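Local coordinates for penicillin-binding protein 2B (Streptococcus pneumoniae, PDB 2WAD), which probably cross-links peptides on neighbouring glycan strands of cell wall peptidoglycan and binds penicillin, at residues 50-61 and 276-287; 304-312 and 545-553. One frame throughout, in Å; residues are numbered along the deposited sequence.

Interaction 1 of 2, residues 50-61 and 276-287. Unlike the reference sequence in segment 50-61: Val54 (reference Ile), Thr56 (reference Ser). Unlike the reference sequence in segment 276-287: Pro281 (reference Ser).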
loop_
_atom_site.group_PDB
_atom_site.type_symbol
_atom_site.label_atom_id
_atom_site.label_comp_id
_atom_site.label_asym_id
_atom_site.label_seq_id
_atom_site.Cartn_x
_atom_site.Cartn_y
_atom_site.Cartn_z
ATOM N N SER A 50 -14.470 27.905 -36.459
ATOM C CA SER A 50 -13.731 26.740 -35.893
ATOM C C SER A 50 -13.186 27.049 -34.506
ATOM O O SER A 50 -12.846 28.195 -34.195
ATOM C CB SER A 50 -12.566 26.332 -36.799
ATOM O OG SER A 50 -12.995 25.512 -37.874
ATOM N N GLN A 51 -13.095 26.005 -33.689
ATOM C CA GLN A 51 -12.506 26.117 -32.372
ATOM C C GLN A 51 -11.892 24.777 -31.988
ATOM O O GLN A 51 -12.520 23.724 -32.093
ATOM C CB GLN A 51 -13.545 26.589 -31.349
ATOM C CG GLN A 51 -14.341 25.490 -30.648
ATOM C CD GLN A 51 -15.430 24.868 -31.511
ATOM O OE1 GLN A 51 -15.593 25.220 -32.686
ATOM N NE2 GLN A 51 -16.183 23.935 -30.927
ATOM N N THR A 52 -10.636 24.816 -31.567
ATOM C CA THR A 52 -9.976 23.610 -31.108
ATOM C C THR A 52 -9.636 23.799 -29.630
ATOM O O THR A 52 -8.968 24.761 -29.247
ATOM C CB THR A 52 -8.754 23.270 -31.994
ATOM O OG1 THR A 52 -7.887 22.346 -31.322
ATOM C CG2 THR A 52 -7.979 24.524 -32.343
ATOM N N LYS A 53 -10.142 22.905 -28.788
ATOM C CA LYS A 53 -9.936 23.056 -27.352
ATOM C C LYS A 53 -8.699 22.307 -26.871
ATOM O O LYS A 53 -8.426 21.189 -27.309
ATOM C CB LYS A 53 -11.184 22.661 -26.557
ATOM C CG LYS A 53 -11.322 21.173 -26.264
ATOM C CD LYS A 53 -12.575 20.912 -25.440
ATOM C CE LYS A 53 -12.564 19.508 -24.844
ATOM N NZ LYS A 53 -13.335 19.461 -23.568
ATOM N N VAL A 54 -7.939 22.941 -25.984
ATOM C CA VAL A 54 -6.742 22.308 -25.460
ATOM C C VAL A 54 -6.635 22.311 -23.941
ATOM O O VAL A 54 -7.033 23.270 -23.276
ATOM C CB VAL A 54 -5.467 22.862 -26.098
ATOM C CG1 VAL A 54 -5.129 22.071 -27.353
ATOM C CG2 VAL A 54 -5.631 24.332 -26.399
ATOM N N THR A 55 -6.087 21.216 -23.422
ATOM C CA THR A 55 -5.982 20.958 -21.988
ATOM C C THR A 55 -4.514 20.908 -21.560
ATOM O O THR A 55 -3.720 20.130 -22.094
ATOM C CB THR A 55 -6.690 19.628 -21.639
ATOM O OG1 THR A 55 -8.077 19.734 -21.982
ATOM C CG2 THR A 55 -6.596 19.318 -20.167
ATOM N N THR A 56 -4.144 21.764 -20.614
ATOM C CA THR A 56 -2.831 21.650 -19.993
ATOM C C THR A 56 -2.888 21.192 -18.530
ATOM O O THR A 56 -3.893 21.395 -17.846
ATOM C CB THR A 56 -1.917 22.882 -20.244
ATOM O OG1 THR A 56 -0.811 22.850 -19.332
ATOM C CG2 THR A 56 -2.670 24.206 -20.120
ATOM N N SER A 57 -1.814 20.548 -18.076
ATOM C CA SER A 57 -1.699 19.999 -16.723
ATOM C C SER A 57 -1.434 21.061 -15.657
ATOM O O SER A 57 -0.895 22.123 -15.946
ATOM C CB SER A 57 -0.542 18.996 -16.692
ATOM O OG SER A 57 -0.862 17.841 -17.449
ATOM N N SER A 58 -1.791 20.766 -14.414
ATOM C CA SER A 58 -1.394 21.618 -13.297
ATOM C C SER A 58 -0.462 20.898 -12.321
ATOM O O SER A 58 0.058 19.822 -12.626
ATOM C CB SER A 58 -2.626 22.147 -12.565
ATOM O OG SER A 58 -3.365 23.035 -13.384
ATOM N N ALA A 59 -0.261 21.511 -11.159
ATOM C CA ALA A 59 0.588 20.988 -10.091
ATOM C C ALA A 59 -0.138 19.949 -9.248
ATOM O O ALA A 59 -1.325 20.099 -8.971
ATOM C CB ALA A 59 1.065 22.124 -9.203
ATOM N N ARG A 60 0.596 18.915 -8.843
ATOM C CA ARG A 60 0.079 17.807 -8.039
ATOM C C ARG A 60 -0.106 18.252 -6.596
ATOM O O ARG A 60 0.697 19.030 -6.080
ATOM C CB ARG A 60 1.020 16.604 -8.106
ATOM C CG ARG A 60 0.396 15.297 -7.619
ATOM C CD ARG A 60 1.318 14.092 -7.824
ATOM N NE ARG A 60 0.681 12.822 -7.473
ATOM C CZ ARG A 60 -0.152 12.151 -8.257
ATOM N NH1 ARG A 60 -0.465 12.639 -9.456
ATOM N NH2 ARG A 60 -0.676 11.004 -7.832
ATOM N N GLY A 61 -1.190 17.804 -5.967
ATOM C CA GLY A 61 -1.355 17.991 -4.532
ATOM C C GLY A 61 -0.259 17.253 -3.777
ATOM O O GLY A 61 0.461 16.428 -4.350
ATOM N N LEU A 276 -5.101 13.842 -5.909
ATOM C CA LEU A 276 -3.854 14.592 -6.003
ATOM C C LEU A 276 -3.687 15.314 -7.351
ATOM O O LEU A 276 -3.056 16.378 -7.421
ATOM C CB LEU A 276 -2.653 13.691 -5.706
ATOM C CG LEU A 276 -2.544 13.054 -4.313
ATOM C CD1 LEU A 276 -1.654 11.820 -4.368
ATOM C CD2 LEU A 276 -2.035 14.027 -3.264
ATOM N N GLN A 277 -4.271 14.761 -8.413
ATOM C CA GLN A 277 -4.084 15.305 -9.769
ATOM C C GLN A 277 -4.569 16.743 -9.926
ATOM O O GLN A 277 -5.718 17.051 -9.637
ATOM C CB GLN A 277 -4.758 14.425 -10.827
ATOM C CG GLN A 277 -4.497 14.851 -12.282
ATOM C CD GLN A 277 -3.046 14.659 -12.674
ATOM O OE1 GLN A 277 -2.475 13.588 -12.453
ATOM N NE2 GLN A 277 -2.432 15.700 -13.219
ATOM N N GLY A 278 -3.698 17.631 -10.393
ATOM C CA GLY A 278 -4.078 19.024 -10.552
ATOM C C GLY A 278 -5.295 19.165 -11.446
ATOM O O GLY A 278 -5.481 18.394 -12.387
ATOM N N LYS A 279 -6.141 20.141 -11.140
ATOM C CA LYS A 279 -7.244 20.481 -12.030
ATOM C C LYS A 279 -6.681 21.284 -13.202
ATOM O O LYS A 279 -5.964 22.263 -13.014
ATOM C CB LYS A 279 -8.312 21.287 -11.287
ATOM C CG LYS A 279 -9.518 21.664 -12.133
ATOM C CD LYS A 279 -10.242 22.877 -11.555
ATOM C CE LYS A 279 -11.241 23.467 -12.547
ATOM N NZ LYS A 279 -10.574 24.239 -13.643
ATOM N N ARG A 280 -7.002 20.864 -14.418
ATOM C CA ARG A 280 -6.333 21.410 -15.601
ATOM C C ARG A 280 -6.884 22.737 -16.115
ATOM O O ARG A 280 -8.098 22.940 -16.098
ATOM C CB ARG A 280 -6.415 20.382 -16.723
ATOM C CG ARG A 280 -6.095 18.978 -16.271
ATOM C CD ARG A 280 -5.909 18.102 -17.483
ATOM N NE ARG A 280 -5.566 16.734 -17.116
ATOM C CZ ARG A 280 -5.058 15.842 -17.961
ATOM N NH1 ARG A 280 -4.834 16.172 -19.232
ATOM N NH2 ARG A 280 -4.786 14.617 -17.524
ATOM N N PRO A 281 -6.001 23.648 -16.575
ATOM C CA PRO A 281 -6.559 24.733 -17.388
ATOM C C PRO A 281 -7.054 24.219 -18.746
ATOM O O PRO A 281 -6.435 23.338 -19.352
ATOM C CB PRO A 281 -5.386 25.713 -17.562
ATOM C CG PRO A 281 -4.443 25.410 -16.461
ATOM C CD PRO A 281 -4.610 23.923 -16.164
ATOM N N VAL A 282 -8.179 24.764 -19.205
ATOM C CA VAL A 282 -8.772 24.410 -20.493
ATOM C C VAL A 282 -9.063 25.689 -21.278
ATOM O O VAL A 282 -9.572 26.672 -20.735
ATOM C CB VAL A 282 -10.094 23.621 -20.330
ATOM C CG1 VAL A 282 -10.884 23.617 -21.630
ATOM C CG2 VAL A 282 -9.852 22.184 -19.856
ATOM N N LYS A 283 -8.729 25.679 -22.563
ATOM C CA LYS A 283 -8.903 26.850 -23.414
ATOM C C LYS A 283 -9.571 26.426 -24.710
ATOM O O LYS A 283 -9.539 25.255 -25.087
ATOM C CB LYS A 283 -7.547 27.482 -23.735
ATOM C CG LYS A 283 -6.845 28.068 -22.525
ATOM C CD LYS A 283 -5.675 28.972 -22.902
ATOM C CE LYS A 283 -5.443 30.021 -21.820
ATOM N NZ LYS A 283 -5.679 29.470 -20.449
ATOM N N GLU A 284 -10.186 27.380 -25.396
ATOM C CA GLU A 284 -10.561 27.140 -26.780
ATOM C C GLU A 284 -9.880 28.162 -27.684
ATOM O O GLU A 284 -9.892 29.363 -27.406
ATOM C CB GLU A 284 -12.079 27.057 -26.961
ATOM C CG GLU A 284 -12.632 25.740 -26.423
ATOM C CD GLU A 284 -14.105 25.493 -26.704
ATOM O OE1 GLU A 284 -14.711 26.240 -27.504
ATOM O OE2 GLU A 284 -14.648 24.526 -26.114
ATOM N N ILE A 285 -9.224 27.658 -28.726
ATOM C CA ILE A 285 -8.524 28.496 -29.681
ATOM C C ILE A 285 -9.445 28.695 -30.889
ATOM O O ILE A 285 -9.936 27.731 -31.485
ATOM C CB ILE A 285 -7.152 27.900 -30.081
ATOM C CG1 ILE A 285 -6.158 28.004 -28.921
ATOM C CG2 ILE A 285 -6.536 28.665 -31.248
ATOM C CD1 ILE A 285 -6.281 26.902 -27.927
ATOM N N HIS A 286 -9.702 29.957 -31.216
ATOM C CA HIS A 286 -10.617 30.294 -32.301
ATOM C C HIS A 286 -9.833 30.555 -33.582
ATOM O O HIS A 286 -8.822 31.257 -33.555
ATOM C CB HIS A 286 -11.502 31.485 -31.915
ATOM C CG HIS A 286 -12.544 31.144 -30.894
ATOM N ND1 HIS A 286 -12.325 31.269 -29.538
ATOM C CD2 HIS A 286 -13.792 30.635 -31.026
ATOM C CE1 HIS A 286 -13.394 30.859 -28.878
ATOM N NE2 HIS A 286 -14.300 30.471 -29.759
ATOM N N LEU A 287 -10.298 29.972 -34.687
ATOM C CA LEU A 287 -9.586 30.000 -35.964
ATOM C C LEU A 287 -10.373 30.806 -36.981
ATOM O O LEU A 287 -11.603 30.834 -36.900
ATOM C CB LEU A 287 -9.387 28.571 -36.486
ATOM C CG LEU A 287 -8.893 27.574 -35.427
ATOM C CD1 LEU A 287 -8.873 26.131 -35.913
ATOM C CD2 LEU A 287 -7.526 27.961 -34.883
HETATM O O HOH W 1 -1.224 17.248 -11.206
#
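Arg60 packs on Leu276, the last residue of helix 273-276, at the close-packed end of this long contact. The arginine chain runs extended from CG to NE, with CG turned opposite the backbone N (chi1 -164°), and this lays its guanidinium against the leucine: CB of Leu276 sits 3.7 Å above one face of the plane, toward its rim. A leucine suits a face that makes no hydrogen bonds, while NE is paired with Glu269 and NH2 with Glu273 in salt bridges. Beside them Gly61 N donates to Leu276 O at 2.8 Å, almost straight and on a carbonyl lone pair. Gly278 fits a tight spot, since a side chain there would run into Ala59 O and Ser58 CB; its N gives a hydrogen to a water at 2.6 Å, and that water donates in turn to Ser58 O. Next along, Ser58 OG reaches across to Lys279 O at 2.7 Å, approaching from above the carbonyl plane.

Farther out, 51-55 and 282-287 form an antiparallel pair, with 282-287 the central strand of a small three-stranded sheet in the region assigned to the dimerisation domain. Val54 and Lys283 exchange two backbone bonds, as do Thr52 and Ile285, and Thr56 N continues the ladder to Pro281 O at 3.1 Å. One face carries Thr52, Val54, Ile285 and the base of Lys283, whose chain leads away; CG2 of Thr52 also touches Leu287 CD1 at 4.0 Å.

The other face is looser and largely open to solvent. Glu284, whose backbone also bonds to Glu297 of the third strand, lays its CG against Lys53 CB at 3.4 Å. The lysine chain then leads away, leaving Lys53 NZ 5.8 Å from Glu284 OE2, while Gln51 runs alongside the carboxylate and touches OE1 through its CG.

Interaction 2 of 2, residues 304-312 and 545-553. Unlike the reference sequence in segment 304-312: Lys306 (reference Asn). Unlike the reference sequence in segment 545-553: His545 (reference Arg), Asp552 (reference Gly).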
loop_
_atom_site.group_PDB
_atom_site.type_symbol
_atom_site.label_atom_id
_atom_site.label_comp_id
_atom_site.label_asym_id
_atom_site.label_seq_id
_atom_site.Cartn_x
_atom_site.Cartn_y
_atom_site.Cartn_z
ATOM N N LYS A 304 -3.666 23.753 -8.495
ATOM C CA LYS A 304 -2.963 22.712 -7.770
ATOM C C LYS A 304 -3.934 21.638 -7.270
ATOM O O LYS A 304 -5.023 21.943 -6.774
ATOM C CB LYS A 304 -2.200 23.346 -6.599
ATOM C CG LYS A 304 -1.386 22.373 -5.756
ATOM C CD LYS A 304 -0.413 23.133 -4.865
ATOM C CE LYS A 304 0.387 22.178 -3.989
ATOM N NZ LYS A 304 1.732 22.719 -3.688
ATOM N N GLY A 305 -3.552 20.378 -7.433
ATOM C CA GLY A 305 -4.314 19.296 -6.820
ATOM C C GLY A 305 -4.529 19.501 -5.330
ATOM O O GLY A 305 -3.906 20.384 -4.720
ATOM N N LYS A 306 -5.433 18.708 -4.752
ATOM C CA LYS A 306 -5.711 18.819 -3.327
ATOM C C LYS A 306 -4.694 17.974 -2.578
ATOM O O LYS A 306 -3.941 17.217 -3.197
ATOM C CB LYS A 306 -7.144 18.412 -2.962
ATOM C CG LYS A 306 -8.265 19.237 -3.634
ATOM C CD LYS A 306 -7.916 20.719 -3.725
ATOM C CE LYS A 306 -8.889 21.504 -4.589
ATOM N NZ LYS A 306 -8.425 22.912 -4.822
ATOM N N ASN A 307 -4.672 18.127 -1.256
ATOM C CA ASN A 307 -3.672 17.486 -0.411
ATOM C C ASN A 307 -4.358 16.436 0.449
ATOM O O ASN A 307 -5.549 16.574 0.748
ATOM C CB ASN A 307 -2.978 18.522 0.490
ATOM C CG ASN A 307 -2.487 19.738 -0.281
ATOM O OD1 ASN A 307 -3.050 20.823 -0.158
ATOM N ND2 ASN A 307 -1.438 19.561 -1.082
ATOM N N ILE A 308 -3.617 15.393 0.820
ATOM C CA ILE A 308 -4.090 14.446 1.815
ATOM C C ILE A 308 -3.195 14.563 3.045
ATOM O O ILE A 308 -1.981 14.755 2.914
ATOM C CB ILE A 308 -4.069 12.984 1.297
ATOM C CG1 ILE A 308 -2.680 12.621 0.771
ATOM C CG2 ILE A 308 -5.114 12.799 0.199
ATOM C CD1 ILE A 308 -2.462 11.141 0.462
ATOM N N LYS A 309 -3.815 14.457 4.219
ATOM C CA LYS A 309 -3.114 14.387 5.498
ATOM C C LYS A 309 -3.280 12.987 6.080
ATOM O O LYS A 309 -4.395 12.488 6.228
ATOM C CB LYS A 309 -3.655 15.457 6.453
ATOM C CG LYS A 309 -3.058 15.457 7.866
ATOM C CD LYS A 309 -3.286 16.800 8.591
ATOM C CE LYS A 309 -4.543 16.787 9.467
ATOM N NZ LYS A 309 -4.535 17.771 10.596
ATOM N N LEU A 310 -2.162 12.344 6.408
ATOM C CA LEU A 310 -2.199 10.984 6.945
ATOM C C LEU A 310 -2.606 10.932 8.405
ATOM O O LEU A 310 -2.595 11.938 9.115
ATOM C CB LEU A 310 -0.854 10.285 6.804
ATOM C CG LEU A 310 -0.153 10.439 5.455
ATOM C CD1 LEU A 310 1.050 9.498 5.446
ATOM C CD2 LEU A 310 -1.136 10.157 4.329
ATOM N N THR A 311 -2.965 9.727 8.833
ATOM C CA THR A 311 -3.362 9.470 10.205
ATOM C C THR A 311 -2.111 9.213 11.027
ATOM O O THR A 311 -2.173 9.251 12.252
ATOM C CB THR A 311 -4.241 8.207 10.287
ATOM O OG1 THR A 311 -3.558 7.120 9.646
ATOM C CG2 THR A 311 -5.576 8.408 9.580
ATOM N N ILE A 312 -0.995 8.923 10.361
ATOM C CA ILE A 312 0.254 8.594 11.049
ATOM C C ILE A 312 1.078 9.829 11.352
ATOM O O ILE A 312 1.276 10.686 10.487
ATOM C CB ILE A 312 1.173 7.661 10.225
ATOM C CG1 ILE A 312 0.445 6.357 9.848
ATOM C CG2 ILE A 312 2.457 7.372 11.015
ATOM C CD1 ILE A 312 1.133 5.581 8.754
ATOM N N HIS A 545 -7.339 2.879 7.546
ATOM C CA HIS A 545 -7.145 3.929 6.563
ATOM C C HIS A 545 -5.945 4.751 7.019
ATOM O O HIS A 545 -5.844 5.102 8.200
ATOM C CB HIS A 545 -8.418 4.761 6.279
ATOM C CG HIS A 545 -8.984 5.491 7.461
ATOM N ND1 HIS A 545 -8.685 6.809 7.731
ATOM C CD2 HIS A 545 -9.876 5.108 8.404
ATOM C CE1 HIS A 545 -9.346 7.195 8.809
ATOM N NE2 HIS A 545 -10.071 6.177 9.239
ATOM N N ILE A 546 -5.022 4.974 6.086
ATOM C CA ILE A 546 -3.793 5.703 6.348
ATOM C C ILE A 546 -4.015 7.205 6.135
ATOM O O ILE A 546 -3.336 8.048 6.736
ATOM C CB ILE A 546 -2.687 5.206 5.394
ATOM C CG1 ILE A 546 -2.386 3.731 5.622
ATOM C CG2 ILE A 546 -1.413 6.023 5.580
ATOM C CD1 ILE A 546 -1.765 3.007 4.429
ATOM N N VAL A 547 -4.959 7.542 5.253
ATOM C CA VAL A 547 -5.309 8.935 5.004
ATOM C C VAL A 547 -6.399 9.406 5.958
ATOM O O VAL A 547 -7.369 8.686 6.174
ATOM C CB VAL A 547 -5.725 9.165 3.546
ATOM C CG1 VAL A 547 -6.253 10.583 3.389
ATOM C CG2 VAL A 547 -4.529 8.924 2.599
ATOM N N GLU A 548 -6.226 10.599 6.531
ATOM C CA GLU A 548 -7.151 11.132 7.532
ATOM C C GLU A 548 -8.159 12.078 6.908
ATOM O O GLU A 548 -9.324 12.103 7.318
ATOM C CB GLU A 548 -6.418 11.843 8.688
ATOM C CG GLU A 548 -7.321 12.527 9.743
ATOM C CD GLU A 548 -7.772 13.931 9.335
ATOM O OE1 GLU A 548 -8.872 14.365 9.737
ATOM O OE2 GLU A 548 -7.048 14.630 8.600
ATOM N N GLY A 549 -7.720 12.864 5.930
ATOM C CA GLY A 549 -8.634 13.795 5.262
ATOM C C GLY A 549 -8.075 14.374 3.974
ATOM O O GLY A 549 -6.887 14.273 3.706
ATOM N N ILE A 550 -8.937 14.961 3.155
ATOM C CA ILE A 550 -8.460 15.691 1.985
ATOM C C ILE A 550 -8.541 17.169 2.310
ATOM O O ILE A 550 -9.560 17.620 2.824
ATOM C CB ILE A 550 -9.299 15.386 0.739
ATOM C CG1 ILE A 550 -9.164 13.900 0.363
ATOM C CG2 ILE A 550 -8.908 16.310 -0.399
ATOM C CD1 ILE A 550 -10.431 13.107 0.565
ATOM N N TYR A 551 -7.483 17.914 2.002
ATOM C CA TYR A 551 -7.397 19.322 2.369
ATOM C C TYR A 551 -7.165 20.203 1.155
ATOM O O TYR A 551 -6.593 19.755 0.158
ATOM C CB TYR A 551 -6.257 19.529 3.368
ATOM C CG TYR A 551 -6.547 18.898 4.707
ATOM C CD1 TYR A 551 -6.744 19.683 5.835
ATOM C CD2 TYR A 551 -6.660 17.517 4.839
ATOM C CE1 TYR A 551 -7.020 19.115 7.063
ATOM C CE2 TYR A 551 -6.955 16.938 6.063
ATOM C CZ TYR A 551 -7.131 17.750 7.163
ATOM O OH TYR A 551 -7.435 17.211 8.375
ATOM N N ASP A 552 -7.609 21.453 1.260
ATOM C CA ASP A 552 -7.388 22.455 0.231
ATOM C C ASP A 552 -5.984 23.016 0.373
ATOM O O ASP A 552 -5.310 22.766 1.380
ATOM C CB ASP A 552 -8.386 23.598 0.396
ATOM C CG ASP A 552 -8.644 24.330 -0.897
ATOM O OD1 ASP A 552 -8.036 23.976 -1.937
ATOM O OD2 ASP A 552 -9.466 25.265 -0.868
ATOM N N ASN A 553 -5.555 23.746 -0.654
ATOM C CA ASN A 553 -4.325 24.531 -0.631
ATOM C C ASN A 553 -4.569 25.913 -0.044
ATOM O O ASN A 553 -5.626 26.501 -0.266
ATOM C CB ASN A 553 -3.754 24.679 -2.041
ATOM C CG ASN A 553 -3.168 23.384 -2.561
ATOM O OD1 ASN A 553 -3.540 22.898 -3.628
ATOM N ND2 ASN A 553 -2.250 22.813 -1.801
#
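Lys309 O faces two consecutive residues, Glu548 and Gly549, across the strand pair, and takes a short bond from Glu548 N (2.6 Å) and a weak one from Gly549 N. This is a classic beta bulge, set in the antiparallel pairing of 307-310 with 547-553, the two inner strands of a four-stranded mixed sheet. The extra residue shifts the register by one, so that Leu310 comes opposite Val547 and Thr311 N bonds to Ile546 O.

Glycine suits position 549 because a CB there would clash with CE2 of the Tyr551 ring. That ring leans along its own strand, and its hydroxyl donates to the syn lone pair of Glu548 OE2 at 2.6 Å, fixing both groups. The Lys309 and Tyr551 side chains cross at a slant, with CB 3.6 Å from Tyr551 CE2, and, with the lysine chain bent at chi3 (94°), CE comes obliquely to within 3.1 Å of Tyr551 OH. Its NZ stays 4.5 Å from Glu548 OE2, beyond a salt bridge, though the two charges should still attract.

Apolar side chains meet beside the ladder, near Ile63 of the adjoining strand and Tyr272. CD1 of Ile308 meets Val547 CG2 at 3.7 Å, the two beta-branched chains, well suited to extended backbone, crossing at about a right angle; CD2 of Leu310 touches the same valine methyl.

At the far end the long aliphatic part of Lys304 crosses the amide of Asn553, its NZ going on to Glu62 and Gly557. Lys306 bends at chi2 and runs beside Asp552, so that its NZ meets OD1 on the syn side at 3.1 Å, 31° out of the carboxylate plane.

In the fold
Interactions 1 and 2 follow one another along the chain and abut, their centres 25 Å apart. The join is made where 50-61 passes beside 304-312: Ala59 O lies 2.7 Å from Gly305 N, a probable hydrogen bond, and Leu276 CD2 packs on Lys306 O at 3.7 Å. Just beyond Gly61 the chain enters strand 63-64, which pairs with 307-310, so the sheet of interaction 2 ties the N-terminal part to the transpeptidase region that supplies 545-553. Neither contact lies near Ser386, the inferred acylated serine. The outer end of interaction 1 approaches a zinc ion, about 8 Å from the Leu287 side chain, and Asp288, His290 and Asp292 form a zinc site just past that strand.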